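Local coordinates for TfuA domain-containing protein (Methanosarcina acetivorans, PDB 6XP8) that takes part in peptide backbone thioamidation in an archaeon, probably working together with a YcaO enzyme, at residues I5-S10 with G45-I50; V28-L33 with R54-H59; K71-A76 with V92-V97; S108-A113 with V126-I131. One frame throughout, in Å; residues are numbered along the deposited sequence.

In the fold
From the N terminus, strand 3-6 and the loop after it meet strand 43-46 and its own following loop in interaction 1, which closes a long excursion through two helices and strand 23-25. Interaction 2 crosses it along the chain: residues 28-33, within that excursion, pair with 54-59, beyond the second segment of interaction 1. The two touch where Val28 exchanges backbone bonds with Asp48 and Ile50. Interaction 3 then follows in series, closing a crossover from strand 71-74 to strand 92-93; it shares the parallel sheet with interaction 1, strands 43-46 and 71-74 being neighbours. Interaction 4 ties a 3-10 segment in the long preceding loop to helix 128-140 and touches interaction 3 through Val97, Val112 and Val129.

Interaction 1: I5-S10 with G45-I50; sequences IFTGNS and GIIDGI
Gly45 sits beside Ile5 where the adjoining strands 3-6 and 43-46 of the parallel sheet pair, and its O accepts Phe6 N at 2.9 Å, nearly along the C=O axis. A CB on Gly45 would collide with Ile5 CD1, which rests 3.7 Å from Gly45 CA. Ile46 pairs with Phe6, both side chains on one face of the sheet. Past the strand end the backbone turns: Ile47 N approaches Phe6 O in the carbonyl plane, and Asp48 N reaches the same oxygen from above that plane. The Ile47 side chain runs alongside Thr7, its CD1 3.8 Å from Ile5 CG2. Asp48 then sends its carboxylate into the loop of residues 7-10, holding it after the first strand. OD2 is met from above the carboxylate plane by Thr7 OG1 at 2.9 Å, by Asn9 N at 3.0 Å and by Ser10 N at 2.9 Å, the last nearly straight (170°). Its OD1 takes Ser10 OG at 2.6 Å on the syn lone pair. An alanine at Asp48 would remove all four bonds and would probably loosen this loop. Four donors converging on a buried carboxylate are likely to favour its anionic form and to hold the group's rotation fixed.

Interaction 2: V28-L33 with R54-H59; sequences VRRFQL and RAAVGH
Residues 29-32 form a type II beta turn that comes up against an irregular run of residues 54-59, with Arg30 CA 4.4 Å from Val57 CA, and one direct backbone bond joins the two, Arg30 N giving to Ala55 O at 2.7 Å from above the carbonyl plane. A water extends the pairing, accepting from Val57 N and donating to Val28 O. The turn's own closing bond, Gln32 N to Arg29 O, is weak, and Gln32 OE1 adds a second tie by accepting Arg29 N at 2.8 Å. The Arg30 chain leaves with CG anti to the backbone N (chi1 -172°), stays extended through chi2 and bends at chi3, which lays the guanidinium across the backbone of residues 54-56. Ala56 O lies over one face of that group, 2.7 Å from Arg30 NH1 but at too poor an angle to bond, while Asp53 O accepts weakly from the same nitrogen. The Arg54 guanidinium comes edge-on to Arg30 CD at 4.0 Å, the two planar groups turned 70° apart. On the inner side Val57 is the hub: its CG1 crosses Val28 CG1 at 3.8 Å and its CG2 meets Leu33 CD1 at 4.1 Å. The two loops follow parallel strands 23-25 and 43-46 and lead into helices 33-38 and 59-67; Gly58 is the N-cap of the second helix, and Glu61 bonds to Phe31 N and Gly58 N, linking the turn to it. The carbonyl oxygens round Arg30 would probably stabilise its positive charge and ease the nearness of Arg54, whose NH1 is not in contact with Arg30 NE.

Interaction 3: K71-A76 with V92-V97; sequences KVVGGA and VGVGKV
Three backbone hydrogen bonds hold the two strands in parallel register. Val92 N gives to Val72 O at 2.9 Å, Gly74 N to Val92 O at 2.8 Å, and Val94 N to Gly74 O at 3.0 Å, each arriving nearly along the C=O axis. Weaker CA-H...O contacts run between them, such as Gly93 CA to Gly74 O at 3.3 Å. Where the chains draw apart a water takes over, accepting from Ala76 N and donating to Val94 O. A CB on Gly75 would clash with that same Val94 carbonyl. Apolar contacts lie on one face: Val73 CG1 crosses Val94 CG2 obliquely at 4.1 Å, and Val73 CG2 stands near Val92 CB. Helix 198-215 covers Val73 and Val94, while Val72 packs on helix 59-67. Further on, Val97 CG1 comes within 3.5 Å of Ala76 O, a buried oxygen that has no polar partner in the model. Gly95 is the N-cap of helix 96-102, and Asp202 accepts from both Lys96 N and Val97 N. The whole is a beta-alpha-beta crossover, strand 71-74 through helix 78-86 to strand 92-93, at one border of a five-stranded parallel sheet in the flavodoxin-like order 2-1-3-4-5.

Interaction 4: S108-A113 with V126-I131; sequences SDDEVA and VPLVNI
Backbone bonding joins a short 3-10 segment, residues 109-111, to the first turn of helix 128-140. Glu111 O accepts Val129 N at 3.0 Å, in the carbonyl plane and with an N-H...O angle of 151°. Leu128 N turns instead to a water at 2.9 Å, which in addition donates to Asp110 O and Ala113 O. Inside the loop, Asp109 O takes both Val112 N and Ala113 N.

Two acidic side chains take part, Glu111 in the buried middle and Asp110 nearer the edge. The Glu111 chain folds at chi2 (-68°), so that its carboxylate lies against the Leu128 branch, with OE2 3.6 Å and OE1 3.7 Å from Leu128 CD2. Asp110 OD2 stands 3.9 Å from the same methyl. Both acids find their main partners elsewhere, Glu111 OE1 in a salt bridge to Arg132 NE, one turn along the helix, and Asp110 OD2 in one to Arg164 NH2. An alanine at Glu111 would lose the salt bridge to Arg132 and the packing on Leu128, and would probably leave the loop less firmly fixed to the helix.

The apolar pair is Val129 CG2 crossing Val112 CG1 obliquely at 4.1 Å, and Val97 of helix 96-102 touches both valines. Other carbons rest on carbonyl oxygens, Val129 CG1 3.5 Å from Glu111 O and Pro127 CB 3.9 Å from Val112 O. With this proline at the N-cap, the arrangement is a helix N-terminus whose first N-H groups are met by a water and by Glu111 O, a carbonyl from the preceding loop.

Interaction 1: I5-S10 with G45-I50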
loop_
_atom_site.group_PDB
_atom_site.type_symbol
_atom_site.label_atom_id
_atom_site.label_comp_id
_atom_site.label_asym_id
_atom_site.label_seq_id
_atom_site.Cartn_x
_atom_site.Cartn_y
_atom_site.Cartn_z
ATOM N N ILE A 5 -3.472 13.350 -6.485
ATOM C CA ILE A 5 -2.978 12.119 -5.839
ATOM C C ILE A 5 -3.962 11.626 -4.788
ATOM O O ILE A 5 -4.343 12.370 -3.884
ATOM C CB ILE A 5 -1.588 12.316 -5.167
ATOM C CG1 ILE A 5 -0.574 12.979 -6.109
ATOM C CG2 ILE A 5 -1.058 11.010 -4.572
ATOM C CD1 ILE A 5 -0.159 12.141 -7.296
ATOM N N PHE A 6 -4.358 10.362 -4.907
ATOM C CA PHE A 6 -5.253 9.739 -3.938
ATOM C C PHE A 6 -4.426 8.929 -2.953
ATOM O O PHE A 6 -3.880 7.880 -3.310
ATOM C CB PHE A 6 -6.293 8.872 -4.653
ATOM C CG PHE A 6 -7.150 9.642 -5.622
ATOM C CD1 PHE A 6 -8.327 10.254 -5.191
ATOM C CD2 PHE A 6 -6.777 9.767 -6.961
ATOM C CE1 PHE A 6 -9.119 10.976 -6.079
ATOM C CE2 PHE A 6 -7.560 10.498 -7.851
ATOM C CZ PHE A 6 -8.738 11.096 -7.409
ATOM N N THR A 7 -4.317 9.440 -1.724
ATOM C CA THR A 7 -3.499 8.818 -0.670
ATOM C C THR A 7 -4.000 9.220 0.733
ATOM O O THR A 7 -5.119 9.730 0.865
ATOM C CB THR A 7 -1.964 9.022 -0.904
ATOM O OG1 THR A 7 -1.216 8.101 -0.099
ATOM C CG2 THR A 7 -1.497 10.455 -0.636
ATOM N N GLY A 8 -3.196 8.969 1.766
ATOM C CA GLY A 8 -3.593 9.236 3.144
ATOM C C GLY A 8 -3.264 8.089 4.072
ATOM O O GLY A 8 -2.952 8.318 5.246
ATOM N N ASN A 9 -3.339 6.861 3.546
ATOM C CA ASN A 9 -3.064 5.638 4.309
ATOM C C ASN A 9 -1.578 5.265 4.274
ATOM O O ASN A 9 -0.929 5.206 5.314
ATOM C CB ASN A 9 -3.906 4.451 3.799
ATOM C CG ASN A 9 -5.402 4.742 3.740
ATOM O OD1 ASN A 9 -5.938 5.600 4.460
ATOM N ND2 ASN A 9 -6.090 4.005 2.888
ATOM N N SER A 10 -1.046 5.035 3.074
ATOM C CA SER A 10 0.341 4.570 2.897
ATOM C C SER A 10 1.350 5.676 3.211
ATOM O O SER A 10 2.475 5.409 3.653
ATOM C CB SER A 10 0.541 4.050 1.474
ATOM O OG SER A 10 -0.322 2.954 1.226
ATOM N N GLY A 45 -2.208 10.179 -9.732
ATOM C CA GLY A 45 -1.511 9.166 -8.945
ATOM C C GLY A 45 -2.506 8.441 -8.060
ATOM O O GLY A 45 -3.177 9.063 -7.233
ATOM N N ILE A 46 -2.624 7.132 -8.260
ATOM C CA ILE A 46 -3.449 6.302 -7.382
ATOM C C ILE A 46 -2.497 5.562 -6.452
ATOM O O ILE A 46 -1.708 4.733 -6.903
ATOM C CB ILE A 46 -4.354 5.303 -8.151
ATOM C CG1 ILE A 46 -5.282 6.040 -9.142
ATOM C CG2 ILE A 46 -5.161 4.466 -7.161
ATOM C CD1 ILE A 46 -6.020 5.126 -10.108
ATOM N N ILE A 47 -2.554 5.896 -5.162
ATOM C CA ILE A 47 -1.819 5.155 -4.134
ATOM C C ILE A 47 -2.837 4.300 -3.370
ATOM O O ILE A 47 -2.878 3.077 -3.534
ATOM C CB ILE A 47 -0.976 6.076 -3.205
ATOM C CG1 ILE A 47 0.054 6.872 -4.039
ATOM C CG2 ILE A 47 -0.287 5.257 -2.109
ATOM C CD1 ILE A 47 0.851 7.933 -3.295
ATOM N N ASP A 48 -3.686 4.968 -2.590
ATOM C CA ASP A 48 -4.667 4.309 -1.735
ATOM C C ASP A 48 -6.067 4.414 -2.311
ATOM O O ASP A 48 -6.396 5.381 -3.007
ATOM C CB ASP A 48 -4.616 4.898 -0.321
ATOM C CG ASP A 48 -3.241 4.767 0.311
ATOM O OD1 ASP A 48 -2.673 3.659 0.256
ATOM O OD2 ASP A 48 -2.730 5.772 0.858
ATOM N N GLY A 49 -6.871 3.398 -2.019
ATOM C CA GLY A 49 -8.259 3.351 -2.440
ATOM C C GLY A 49 -9.044 2.355 -1.622
ATOM O O GLY A 49 -8.476 1.404 -1.056
ATOM N N ILE A 50 -10.354 2.575 -1.555
ATOM C CA ILE A 50 -11.260 1.654 -0.864
ATOM C C ILE A 50 -11.327 0.343 -1.655
ATOM O O ILE A 50 -11.413 0.365 -2.887
ATOM C CB ILE A 50 -12.654 2.306 -0.633
ATOM C CG1 ILE A 50 -12.619 3.237 0.586
ATOM C CG2 ILE A 50 -13.734 1.265 -0.364
ATOM C CD1 ILE A 50 -11.979 4.585 0.353
#

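Interaction 2: V28-L33 with R54-H59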
loop_
_atom_site.group_PDB
_atom_site.type_symbol
_atom_site.label_atom_id
_atom_site.label_comp_id
_atom_site.label_asym_id
_atom_site.label_seq_id
_atom_site.Cartn_x
_atom_site.Cartn_y
_atom_site.Cartn_z
ATOM N N VAL A 28 -9.007 6.751 -3.008
ATOM C CA VAL A 28 -9.926 6.845 -4.150
ATOM C C VAL A 28 -11.134 5.908 -4.010
ATOM O O VAL A 28 -11.007 4.789 -3.502
ATOM C CB VAL A 28 -9.183 6.676 -5.508
ATOM C CG1 VAL A 28 -8.665 5.252 -5.714
ATOM C CG2 VAL A 28 -10.035 7.154 -6.686
ATOM N N ARG A 29 -12.295 6.412 -4.430
ATOM C CA ARG A 29 -13.538 5.642 -4.492
ATOM C C ARG A 29 -14.109 5.698 -5.902
ATOM O O ARG A 29 -13.691 6.524 -6.715
ATOM C CB ARG A 29 -14.579 6.177 -3.501
ATOM C CG ARG A 29 -14.120 6.231 -2.054
ATOM C CD ARG A 29 -15.294 6.377 -1.099
ATOM N NE ARG A 29 -15.980 7.666 -1.214
ATOM C CZ ARG A 29 -15.626 8.786 -0.580
ATOM N NH1 ARG A 29 -14.567 8.815 0.222
ATOM N NH2 ARG A 29 -16.336 9.889 -0.758
ATOM N N ARG A 30 -15.090 4.834 -6.163
ATOM C CA ARG A 30 -15.771 4.744 -7.455
ATOM C C ARG A 30 -16.329 6.098 -7.925
ATOM O O ARG A 30 -16.934 6.851 -7.155
ATOM C CB ARG A 30 -16.862 3.662 -7.398
ATOM C CG ARG A 30 -17.519 3.325 -8.735
ATOM C CD ARG A 30 -18.594 2.256 -8.587
ATOM N NE ARG A 30 -18.180 0.979 -9.162
ATOM C CZ ARG A 30 -17.488 0.037 -8.521
ATOM N NH1 ARG A 30 -17.116 0.205 -7.262
ATOM N NH2 ARG A 30 -17.166 -1.085 -9.150
ATOM N N PHE A 31 -16.063 6.392 -9.195
ATOM C CA PHE A 31 -16.468 7.626 -9.889
ATOM C C PHE A 31 -15.976 8.942 -9.286
ATOM O O PHE A 31 -16.674 9.959 -9.299
ATOM C CB PHE A 31 -17.966 7.609 -10.243
ATOM C CG PHE A 31 -18.306 6.610 -11.314
ATOM C CD1 PHE A 31 -17.670 6.662 -12.565
ATOM C CD2 PHE A 31 -19.240 5.601 -11.078
ATOM C CE1 PHE A 31 -17.968 5.734 -13.553
ATOM C CE2 PHE A 31 -19.550 4.677 -12.069
ATOM C CZ PHE A 31 -18.910 4.742 -13.305
ATOM N N GLN A 32 -14.743 8.909 -8.786
ATOM C CA GLN A 32 -14.054 10.113 -8.352
ATOM C C GLN A 32 -13.060 10.637 -9.390
ATOM O O GLN A 32 -12.823 11.848 -9.453
ATOM C CB GLN A 32 -13.357 9.897 -7.008
ATOM C CG GLN A 32 -14.326 9.738 -5.849
ATOM C CD GLN A 32 -13.637 9.697 -4.501
ATOM O OE1 GLN A 32 -12.517 9.202 -4.368
ATOM N NE2 GLN A 32 -14.311 10.221 -3.490
ATOM N N LEU A 33 -12.497 9.733 -10.199
ATOM C CA LEU A 33 -11.475 10.101 -11.192
ATOM C C LEU A 33 -11.976 11.057 -12.268
ATOM O O LEU A 33 -11.274 12.007 -12.621
ATOM C CB LEU A 33 -10.867 8.865 -11.871
ATOM C CG LEU A 33 -10.015 7.834 -11.121
ATOM C CD1 LEU A 33 -9.296 6.967 -12.139
ATOM C CD2 LEU A 33 -8.998 8.457 -10.175
ATOM N N ARG A 54 -18.487 -2.262 -3.895
ATOM C CA ARG A 54 -19.432 -1.186 -4.222
ATOM C C ARG A 54 -18.726 0.143 -4.489
ATOM O O ARG A 54 -19.173 0.932 -5.331
ATOM C CB ARG A 54 -20.488 -1.026 -3.111
ATOM C CG ARG A 54 -21.578 0.014 -3.379
ATOM C CD ARG A 54 -22.525 -0.438 -4.488
ATOM N NE ARG A 54 -23.437 0.612 -4.945
ATOM C CZ ARG A 54 -23.165 1.512 -5.894
ATOM N NH1 ARG A 54 -21.977 1.538 -6.496
ATOM N NH2 ARG A 54 -24.087 2.407 -6.236
ATOM N N ALA A 55 -17.605 0.353 -3.801
ATOM C CA ALA A 55 -16.940 1.645 -3.763
ATOM C C ALA A 55 -15.546 1.671 -4.404
ATOM O O ALA A 55 -14.938 2.729 -4.482
ATOM C CB ALA A 55 -16.876 2.139 -2.320
ATOM N N ALA A 56 -15.042 0.524 -4.864
ATOM C CA ALA A 56 -13.683 0.460 -5.425
ATOM C C ALA A 56 -13.587 1.137 -6.786
ATOM O O ALA A 56 -14.523 1.058 -7.590
ATOM C CB ALA A 56 -13.197 -0.982 -5.507
ATOM N N VAL A 57 -12.452 1.796 -7.037
ATOM C CA VAL A 57 -12.179 2.413 -8.343
ATOM C C VAL A 57 -12.212 1.337 -9.439
ATOM O O VAL A 57 -11.601 0.282 -9.289
ATOM C CB VAL A 57 -10.851 3.237 -8.339
ATOM C CG1 VAL A 57 -9.620 2.372 -8.071
ATOM C CG2 VAL A 57 -10.697 4.038 -9.628
ATOM N N GLY A 58 -12.953 1.599 -10.514
ATOM C CA GLY A 58 -13.171 0.592 -11.557
ATOM C C GLY A 58 -12.196 0.714 -12.711
ATOM O O GLY A 58 -11.651 1.799 -12.952
ATOM N N HIS A 59 -11.976 -0.403 -13.414
ATOM C CA HIS A 59 -11.144 -0.417 -14.628
ATOM C C HIS A 59 -11.642 0.587 -15.665
ATOM O O HIS A 59 -10.839 1.298 -16.271
ATOM C CB HIS A 59 -11.071 -1.817 -15.263
ATOM C CG HIS A 59 -10.350 -2.837 -14.434
ATOM N ND1 HIS A 59 -10.258 -4.159 -14.812
ATOM C CD2 HIS A 59 -9.695 -2.738 -13.250
ATOM C CE1 HIS A 59 -9.575 -4.830 -13.901
ATOM N NE2 HIS A 59 -9.225 -3.992 -12.942
HETATM O O HOH W 1 -10.697 2.223 -4.696
#

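Interaction 3: K71-A76 with V92-V97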
loop_
_atom_site.group_PDB
_atom_site.type_symbol
_atom_site.label_atom_id
_atom_site.label_comp_id
_atom_site.label_asym_id
_atom_site.label_seq_id
_atom_site.Cartn_x
_atom_site.Cartn_y
_atom_site.Cartn_z
ATOM N N LYS A 71 -2.297 10.781 -17.785
ATOM C CA LYS A 71 -1.359 9.748 -17.365
ATOM C C LYS A 71 -1.805 9.238 -15.999
ATOM O O LYS A 71 -2.181 10.028 -15.136
ATOM C CB LYS A 71 0.072 10.292 -17.314
ATOM C CG LYS A 71 0.506 10.972 -18.606
ATOM C CD LYS A 71 2.016 10.960 -18.784
ATOM C CE LYS A 71 2.412 11.388 -20.194
ATOM N NZ LYS A 71 1.928 10.453 -21.250
ATOM N N VAL A 72 -1.811 7.919 -15.829
ATOM C CA VAL A 72 -2.227 7.307 -14.560
ATOM C C VAL A 72 -1.080 6.449 -14.029
ATOM O O VAL A 72 -0.625 5.521 -14.704
ATOM C CB VAL A 72 -3.543 6.485 -14.685
ATOM C CG1 VAL A 72 -3.997 5.969 -13.318
ATOM C CG2 VAL A 72 -4.660 7.325 -15.304
ATOM N N VAL A 73 -0.634 6.782 -12.817
ATOM C CA VAL A 73 0.432 6.068 -12.113
ATOM C C VAL A 73 -0.198 5.394 -10.905
ATOM O O VAL A 73 -1.018 5.999 -10.218
ATOM C CB VAL A 73 1.559 7.024 -11.637
ATOM C CG1 VAL A 73 2.699 6.260 -10.955
ATOM C CG2 VAL A 73 2.102 7.831 -12.799
ATOM N N GLY A 74 0.178 4.138 -10.670
ATOM C CA GLY A 74 -0.244 3.416 -9.476
ATOM C C GLY A 74 0.884 2.695 -8.775
ATOM O O GLY A 74 1.821 2.221 -9.416
ATOM N N GLY A 75 0.785 2.623 -7.449
ATOM C CA GLY A 75 1.676 1.809 -6.632
ATOM C C GLY A 75 1.228 1.729 -5.186
ATOM O O GLY A 75 0.227 2.357 -4.789
ATOM N N ALA A 76 1.988 0.953 -4.408
ATOM C CA ALA A 76 1.839 0.777 -2.943
ATOM C C ALA A 76 0.639 -0.060 -2.483
ATOM O O ALA A 76 0.807 -1.046 -1.755
ATOM C CB ALA A 76 1.895 2.114 -2.198
ATOM N N VAL A 92 0.823 3.148 -15.506
ATOM C CA VAL A 92 2.206 2.992 -15.077
ATOM C C VAL A 92 2.188 2.447 -13.655
ATOM O O VAL A 92 1.584 3.051 -12.771
ATOM C CB VAL A 92 2.961 4.349 -15.097
ATOM C CG1 VAL A 92 4.405 4.184 -14.633
ATOM C CG2 VAL A 92 2.912 4.990 -16.484
ATOM N N GLY A 93 2.834 1.300 -13.451
ATOM C CA GLY A 93 3.053 0.759 -12.109
ATOM C C GLY A 93 4.457 1.047 -11.615
ATOM O O GLY A 93 5.415 0.970 -12.393
ATOM N N VAL A 94 4.581 1.386 -10.332
ATOM C CA VAL A 94 5.897 1.616 -9.707
ATOM C C VAL A 94 5.939 1.003 -8.311
ATOM O O VAL A 94 4.915 0.936 -7.625
ATOM C CB VAL A 94 6.319 3.119 -9.640
ATOM C CG1 VAL A 94 6.465 3.731 -11.026
ATOM C CG2 VAL A 94 5.355 3.945 -8.805
ATOM N N GLY A 95 7.126 0.558 -7.908
ATOM C CA GLY A 95 7.352 0.043 -6.565
ATOM C C GLY A 95 7.285 -1.468 -6.465
ATOM O O GLY A 95 6.857 -2.147 -7.403
ATOM N N LYS A 96 7.686 -1.983 -5.304
ATOM C CA LYS A 96 7.803 -3.429 -5.071
ATOM C C LYS A 96 6.457 -4.162 -5.036
ATOM O O LYS A 96 6.341 -5.280 -5.561
ATOM C CB LYS A 96 8.604 -3.714 -3.789
ATOM C CG LYS A 96 10.028 -3.151 -3.772
ATOM C CD LYS A 96 11.007 -3.910 -4.660
ATOM C CE LYS A 96 12.446 -3.510 -4.361
ATOM N NZ LYS A 96 13.408 -3.957 -5.414
ATOM N N VAL A 97 5.444 -3.538 -4.431
ATOM C CA VAL A 97 4.112 -4.151 -4.326
ATOM C C VAL A 97 3.546 -4.392 -5.732
ATOM O O VAL A 97 3.036 -5.477 -6.017
ATOM C CB VAL A 97 3.142 -3.341 -3.420
ATOM C CG1 VAL A 97 1.787 -4.025 -3.322
ATOM C CG2 VAL A 97 3.716 -3.184 -2.017
HETATM O O HOH W 2 4.046 -0.683 -5.645
#

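Interaction 4: S108-A113 with V126-I131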
loop_
_atom_site.group_PDB
_atom_site.type_symbol
_atom_site.label_atom_id
_atom_site.label_comp_id
_atom_site.label_asym_id
_atom_site.label_seq_id
_atom_site.Cartn_x
_atom_site.Cartn_y
_atom_site.Cartn_z
ATOM N N SER A 108 -4.302 -10.935 -4.659
ATOM C CA SER A 108 -5.478 -10.412 -3.929
ATOM C C SER A 108 -5.198 -9.142 -3.128
ATOM O O SER A 108 -4.055 -8.876 -2.722
ATOM C CB SER A 108 -6.160 -11.470 -3.044
ATOM O OG SER A 108 -5.590 -11.493 -1.741
ATOM N N ASP A 109 -6.266 -8.378 -2.898
ATOM C CA ASP A 109 -6.206 -7.134 -2.138
ATOM C C ASP A 109 -5.918 -7.356 -0.649
ATOM O O ASP A 109 -5.559 -6.413 0.046
ATOM C CB ASP A 109 -7.467 -6.266 -2.352
ATOM C CG ASP A 109 -8.779 -6.987 -2.012
ATOM O OD1 ASP A 109 -8.785 -7.965 -1.237
ATOM O OD2 ASP A 109 -9.828 -6.543 -2.518
ATOM N N ASP A 110 -6.054 -8.602 -0.179
ATOM C CA ASP A 110 -5.725 -8.931 1.217
ATOM C C ASP A 110 -4.271 -8.596 1.581
ATOM O O ASP A 110 -3.957 -8.357 2.753
ATOM C CB ASP A 110 -6.026 -10.396 1.540
ATOM C CG ASP A 110 -5.870 -10.703 3.027
ATOM O OD1 ASP A 110 -6.602 -10.099 3.837
ATOM O OD2 ASP A 110 -5.007 -11.531 3.374
ATOM N N GLU A 111 -3.397 -8.567 0.577
ATOM C CA GLU A 111 -1.980 -8.250 0.778
ATOM C C GLU A 111 -1.737 -6.813 1.245
ATOM O O GLU A 111 -0.749 -6.538 1.937
ATOM C CB GLU A 111 -1.174 -8.533 -0.498
ATOM C CG GLU A 111 -1.059 -10.017 -0.841
ATOM C CD GLU A 111 -0.212 -10.811 0.144
ATOM O OE1 GLU A 111 0.735 -10.241 0.746
ATOM O OE2 GLU A 111 -0.483 -12.027 0.303
ATOM N N VAL A 112 -2.647 -5.914 0.872
ATOM C CA VAL A 112 -2.473 -4.475 1.123
ATOM C C VAL A 112 -3.559 -3.819 1.989
ATOM O O VAL A 112 -3.362 -2.701 2.467
ATOM C CB VAL A 112 -2.294 -3.677 -0.193
ATOM C CG1 VAL A 112 -0.908 -3.908 -0.776
ATOM C CG2 VAL A 112 -3.369 -4.027 -1.217
ATOM N N ALA A 113 -4.693 -4.497 2.186
ATOM C CA ALA A 113 -5.811 -3.939 2.966
ATOM C C ALA A 113 -5.394 -3.541 4.391
ATOM O O ALA A 113 -4.674 -4.289 5.066
ATOM C CB ALA A 113 -6.969 -4.924 3.019
ATOM N N VAL A 126 -1.778 -3.103 10.285
ATOM C CA VAL A 126 -0.552 -3.243 9.501
ATOM C C VAL A 126 -0.849 -4.075 8.244
ATOM O O VAL A 126 -1.435 -5.160 8.353
ATOM C CB VAL A 126 0.574 -3.917 10.326
ATOM C CG1 VAL A 126 1.860 -4.017 9.521
ATOM C CG2 VAL A 126 0.830 -3.152 11.615
ATOM N N PRO A 127 -0.442 -3.577 7.052
ATOM C CA PRO A 127 -0.655 -4.357 5.833
ATOM C C PRO A 127 0.229 -5.595 5.806
ATOM O O PRO A 127 1.363 -5.563 6.303
ATOM C CB PRO A 127 -0.251 -3.389 4.722
ATOM C CG PRO A 127 0.751 -2.491 5.361
ATOM C CD PRO A 127 0.340 -2.350 6.791
ATOM N N LEU A 128 -0.306 -6.674 5.243
ATOM C CA LEU A 128 0.416 -7.933 5.118
ATOM C C LEU A 128 1.766 -7.798 4.407
ATOM O O LEU A 128 2.728 -8.437 4.824
ATOM C CB LEU A 128 -0.460 -8.997 4.443
ATOM C CG LEU A 128 0.016 -10.456 4.382
ATOM C CD1 LEU A 128 0.399 -11.007 5.753
ATOM C CD2 LEU A 128 -1.086 -11.297 3.763
ATOM N N VAL A 129 1.841 -6.968 3.355
ATOM C CA VAL A 129 3.125 -6.710 2.671
ATOM C C VAL A 129 4.231 -6.178 3.594
ATOM O O VAL A 129 5.376 -6.616 3.480
ATOM C CB VAL A 129 3.008 -5.838 1.386
ATOM C CG1 VAL A 129 2.309 -6.615 0.275
ATOM C CG2 VAL A 129 2.324 -4.507 1.659
ATOM N N ASN A 130 3.871 -5.256 4.497
ATOM C CA ASN A 130 4.789 -4.739 5.530
ATOM C C ASN A 130 5.198 -5.845 6.510
ATOM O O ASN A 130 6.360 -5.908 6.911
ATOM C CB ASN A 130 4.169 -3.564 6.308
ATOM C CG ASN A 130 4.221 -2.232 5.557
ATOM O OD1 ASN A 130 4.438 -2.173 4.345
ATOM N ND2 ASN A 130 3.968 -1.150 6.285
ATOM N N ILE A 131 4.246 -6.708 6.882
ATOM C CA ILE A 131 4.515 -7.849 7.781
ATOM C C ILE A 131 5.510 -8.813 7.123
ATOM O O ILE A 131 6.486 -9.230 7.758
ATOM C CB ILE A 131 3.209 -8.570 8.232
ATOM C CG1 ILE A 131 2.364 -7.643 9.117
ATOM C CG2 ILE A 131 3.510 -9.875 8.971
ATOM C CD1 ILE A 131 0.898 -8.033 9.236
HETATM O O HOH W 3 -3.166 -6.606 4.639
HETATM O O HOH W 4 -4.050 -4.759 7.694
#